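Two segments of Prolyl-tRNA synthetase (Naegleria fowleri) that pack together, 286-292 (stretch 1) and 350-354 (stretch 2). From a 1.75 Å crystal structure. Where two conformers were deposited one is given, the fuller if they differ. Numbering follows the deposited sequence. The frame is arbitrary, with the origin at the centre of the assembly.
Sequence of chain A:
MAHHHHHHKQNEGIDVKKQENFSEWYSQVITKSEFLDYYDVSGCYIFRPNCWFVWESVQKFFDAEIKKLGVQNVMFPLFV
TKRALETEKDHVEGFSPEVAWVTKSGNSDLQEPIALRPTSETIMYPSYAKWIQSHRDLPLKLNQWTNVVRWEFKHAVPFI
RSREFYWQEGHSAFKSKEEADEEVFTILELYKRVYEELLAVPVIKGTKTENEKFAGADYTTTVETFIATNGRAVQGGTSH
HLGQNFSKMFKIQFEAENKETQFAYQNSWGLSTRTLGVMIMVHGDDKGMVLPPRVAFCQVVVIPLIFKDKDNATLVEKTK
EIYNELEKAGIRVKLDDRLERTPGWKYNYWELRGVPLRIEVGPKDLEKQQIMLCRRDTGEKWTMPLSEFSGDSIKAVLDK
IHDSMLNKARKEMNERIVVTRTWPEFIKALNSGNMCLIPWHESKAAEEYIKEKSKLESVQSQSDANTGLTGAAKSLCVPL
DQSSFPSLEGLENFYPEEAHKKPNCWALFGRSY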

ATOM      1  N   ASP A 286       4.756 -14.353  28.475  1.00 25.69           N
ATOM      2  CA  ASP A 286       6.090 -14.922  28.613  1.00 30.18           C
ATOM      3  C   ASP A 286       6.327 -16.113  27.697  1.00 30.10           C
ATOM      4  O   ASP A 286       7.459 -16.608  27.630  1.00 32.75           O
ATOM      5  N   LYS A 287       5.301 -16.572  26.987  1.00 30.40           N
ATOM      6  CA  LYS A 287       5.480 -17.578  25.950  1.00 29.55           C
ATOM      7  C   LYS A 287       5.604 -16.964  24.564  1.00 29.79           C
ATOM      8  O   LYS A 287       5.903 -17.687  23.611  1.00 28.72           O
ATOM      9  N   GLY A 288       5.393 -15.656  24.433  1.00 27.33           N
ATOM     10  CA  GLY A 288       5.568 -14.985  23.161  1.00 24.34           C
ATOM     11  C   GLY A 288       4.363 -14.187  22.715  1.00 24.66           C
ATOM     12  O   GLY A 288       3.660 -13.588  23.532  1.00 24.62           O
ATOM     13  N   MET A 289       4.119 -14.176  21.408  1.00 22.80           N
ATOM     14  CA  MET A 289       3.029 -13.413  20.827  0.53 22.66           C
ATOM     15  C   MET A 289       1.675 -14.000  21.226  1.00 21.78           C
ATOM     16  O   MET A 289       1.532 -15.209  21.393  1.00 24.01           O
ATOM     17  N   VAL A 290       0.671 -13.127  21.351  1.00 26.80           N
ATOM     18  CA  VAL A 290      -0.722 -13.545  21.544  1.00 22.77           C
ATOM     19  C   VAL A 290      -1.557 -12.730  20.565  1.00 21.75           C
ATOM     20  O   VAL A 290      -1.791 -11.535  20.789  1.00 25.69           O
ATOM     21  N   LEU A 291      -2.010 -13.372  19.462  1.00 22.94           N
ATOM     22  CA  LEU A 291      -2.636 -12.603  18.384  1.00 21.03           C
ATOM     23  C   LEU A 291      -4.150 -12.543  18.552  1.00 23.57           C
ATOM     24  O   LEU A 291      -4.797 -13.590  18.661  1.00 24.91           O
ATOM     25  N   PRO A 292      -4.753 -11.356  18.547  1.00 23.38           N
ATOM     26  CA  PRO A 292      -6.208 -11.266  18.445  1.00 24.71           C
ATOM     27  C   PRO A 292      -6.676 -11.974  17.187  1.00 22.29           C
ATOM     28  O   PRO A 292      -6.084 -11.781  16.114  1.00 22.14           O
ATOM     29  N   TRP A 350       4.048 -22.680  17.606  1.00 31.25           N
ATOM     30  CA  TRP A 350       2.916 -21.847  17.234  1.00 29.87           C
ATOM     31  C   TRP A 350       2.467 -20.938  18.368  1.00 31.58           C
ATOM     32  O   TRP A 350       1.910 -19.868  18.100  1.00 28.32           O
ATOM     33  N   GLU A 351       2.698 -21.327  19.628  1.00 31.78           N
ATOM     34  CA  GLU A 351       2.428 -20.402  20.730  1.00 28.82           C
ATOM     35  C   GLU A 351       3.343 -19.186  20.652  1.00 27.36           C
ATOM     36  O   GLU A 351       2.898 -18.051  20.849  1.00 26.10           O
ATOM     37  N   LEU A 352       4.626 -19.412  20.359  1.00 27.74           N
ATOM     38  CA  LEU A 352       5.578 -18.315  20.190  1.00 27.25           C
ATOM     39  C   LEU A 352       5.121 -17.332  19.119  1.00 28.52           C
ATOM     40  O   LEU A 352       5.273 -16.112  19.264  1.00 24.38           O
ATOM     41  N   ARG A 353       4.552 -17.845  18.036  1.00 25.23           N
ATOM     42  CA  ARG A 353       4.153 -17.000  16.921  1.00 23.96           C
ATOM     43  C   ARG A 353       2.755 -16.422  17.089  1.00 23.18           C
ATOM     44  O   ARG A 353       2.347 -15.579  16.284  1.00 26.53           O
ATOM     45  N   GLY A 354       2.019 -16.843  18.116  1.00 25.74           N
ATOM     46  CA  GLY A 354       0.813 -16.147  18.520  1.00 24.20           C
ATOM     47  C   GLY A 354      -0.493 -16.760  18.080  1.00 27.53           C
ATOM     48  O   GLY A 354      -1.540 -16.139  18.290  1.00 24.22           O
TER

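Read for its rules, this contact is a helix end docked on an irregular loop, with backbone supplying the polar bonds and side chains filling in around them. Trp350 takes no part through its side chain: with chi1 m, its indole lies out of reach of stretch 1, and NE1 is satisfied elsewhere in the structure. Its backbone matters more, since Trp350 O accepts weak hydrogen bonds from the amides of Arg353 and Gly354 as the helix closes.

Glu351 leaves the backbone sideways, but its m, t rotamer brings the end of the side chain nearer to stretch 1. There it runs beside the exposed Lys287, whose m, t, t, m chain also starts sideways. The closest pair is Lys287 CD to Glu351 OE1 at 4.0 Å, so the aliphatic part of the lysine meets the carboxylate; NZ is farther off and no salt bridge forms. Glu351 OE2 is hydrogen-bonded elsewhere.

Leu352 points away overall, yet its t, p rotamer brings CD1 back to 3.9 Å from Lys287 O. Its backbone does the pairing. Leu352 O accepts a hydrogen bond from Met289 N at 3.1 Å, and Leu352 CA makes a CA-H...O contact with Lys287 O at 3.5 Å. Gly288 is what lets the chains come this close: a CB there would point at the helix and clash with Leu352 O, and its backbone angles call for glycine.

The CA-to-CB bond of Arg353 points away, with chi1 m, and its guanidinium finds its partners outside this contact. What it offers stretch 1 is backbone: Met289 CB lies 3.8 Å from Arg353 C, and Leu291 CD1 reaches 3.3 Å from Arg353 O. Leu291, m, t, points toward the helix end; Met289, t, p, p, starts toward it as well, but its end leads away.

Gly354 closes the helix in a Schellman motif, with positive phi, and is the residue most covered by the other stretch. A CB here would clash with both Met289 CG and Leu291 CG, so the two side chains occupy the space that the glycine leaves free. Gly354 CA approaches Met289 O at 3.1 Å in a second CA-H...O contact, while Gly354 O accepts from Leu291 N at 3.0 Å. Val290, between these two inward residues, points away with chi1 t. A glycine on each stretch permits close backbone approach, and alternate loop residues supply the amides and the apolar cover.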

ATOM      1  CB  ASP A 286       6.352 -15.314  30.070  1.00 30.42           C
ATOM      2  CG  ASP A 286       6.505 -14.097  30.976  1.00 39.07           C
ATOM      3  OD1 ASP A 286       6.813 -13.005  30.461  1.00 37.44           O
ATOM      4  OD2 ASP A 286       6.320 -14.233  32.195  1.00 40.09           O
ATOM      5  CB  LYS A 287       4.320 -18.581  25.966  1.00 28.85           C
ATOM      6  CG  LYS A 287       4.223 -19.418  27.238  1.00 38.50           C
ATOM      7  CD  LYS A 287       2.968 -20.279  27.217  1.00 46.60           C
ATOM      8  CE  LYS A 287       2.805 -21.079  28.502  1.00 56.00           C
ATOM      9  NZ  LYS A 287       3.904 -22.063  28.682  1.00 66.01           N
ATOM     10  CB  MET A 289       3.176 -13.407  19.303  0.53 21.96           C
ATOM     11  CG  MET A 289       2.203 -12.520  18.568  0.53 20.36           C
ATOM     12  SD  MET A 289       2.544 -10.771  18.794  0.53 22.55           S
ATOM     13  CE  MET A 289       4.164 -10.633  18.044  0.53 19.70           C
ATOM     14  CB  VAL A 290      -1.217 -13.351  22.985  1.00 22.69           C
ATOM     15  CG1 VAL A 290      -2.658 -13.857  23.124  1.00 25.24           C
ATOM     16  CG2 VAL A 290      -0.319 -14.091  23.982  1.00 23.67           C
ATOM     17  CB  LEU A 291      -2.308 -13.218  17.027  1.00 24.78           C
ATOM     18  CG  LEU A 291      -0.844 -13.120  16.603  1.00 25.89           C
ATOM     19  CD1 LEU A 291      -0.517 -14.116  15.482  1.00 25.80           C
ATOM     20  CD2 LEU A 291      -0.530 -11.693  16.183  1.00 26.79           C
ATOM     21  CB  PRO A 292      -6.471  -9.750  18.361  1.00 22.63           C
ATOM     22  CG  PRO A 292      -5.206  -9.096  18.834  1.00 26.39           C
ATOM     23  CD  PRO A 292      -4.106 -10.041  18.438  1.00 19.32           C
ATOM     24  CB  TRP A 350       1.755 -22.729  16.762  1.00 30.93           C
ATOM     25  CG  TRP A 350       2.103 -23.538  15.549  1.00 31.90           C
ATOM     26  CD1 TRP A 350       2.335 -24.880  15.500  1.00 35.75           C
ATOM     27  CD2 TRP A 350       2.295 -23.049  14.214  1.00 33.70           C
ATOM     28  NE1 TRP A 350       2.643 -25.262  14.218  1.00 39.23           N
ATOM     29  CE2 TRP A 350       2.625 -24.158  13.408  1.00 35.56           C
ATOM     30  CE3 TRP A 350       2.210 -21.786  13.621  1.00 34.84           C
ATOM     31  CZ2 TRP A 350       2.872 -24.043  12.040  1.00 36.33           C
ATOM     32  CZ3 TRP A 350       2.460 -21.672  12.252  1.00 34.23           C
ATOM     33  CH2 TRP A 350       2.787 -22.796  11.482  1.00 33.05           C
ATOM     34  CB  GLU A 351       2.591 -21.110  22.081  1.00 31.37           C
ATOM     35  CG  GLU A 351       1.441 -22.045  22.437  1.00 38.66           C
ATOM     36  CD  GLU A 351       1.732 -22.909  23.653  1.00 47.92           C
ATOM     37  OE1 GLU A 351       2.869 -22.853  24.173  1.00 41.89           O
ATOM     38  OE2 GLU A 351       0.819 -23.648  24.085  1.00 46.65           O
ATOM     39  CB  LEU A 352       6.951 -18.897  19.833  1.00 28.07           C
ATOM     40  CG  LEU A 352       8.105 -17.945  19.522  1.00 33.57           C
ATOM     41  CD1 LEU A 352       8.332 -16.994  20.704  1.00 33.18           C
ATOM     42  CD2 LEU A 352       9.376 -18.731  19.202  1.00 35.98           C
ATOM     43  CB  ARG A 353       4.278 -17.800  15.620  1.00 26.00           C
ATOM     44  CG  ARG A 353       5.740 -18.082  15.289  1.00 30.29           C
ATOM     45  CD  ARG A 353       5.928 -19.221  14.294  1.00 34.30           C
ATOM     46  NE  ARG A 353       7.313 -19.310  13.831  1.00 30.40           N
ATOM     47  CZ  ARG A 353       8.320 -19.824  14.540  1.00 33.08           C
ATOM     48  NH1 ARG A 353       8.109 -20.309  15.757  1.00 32.11           N
ATOM     49  NH2 ARG A 353       9.544 -19.855  14.031  1.00 38.33           N
TER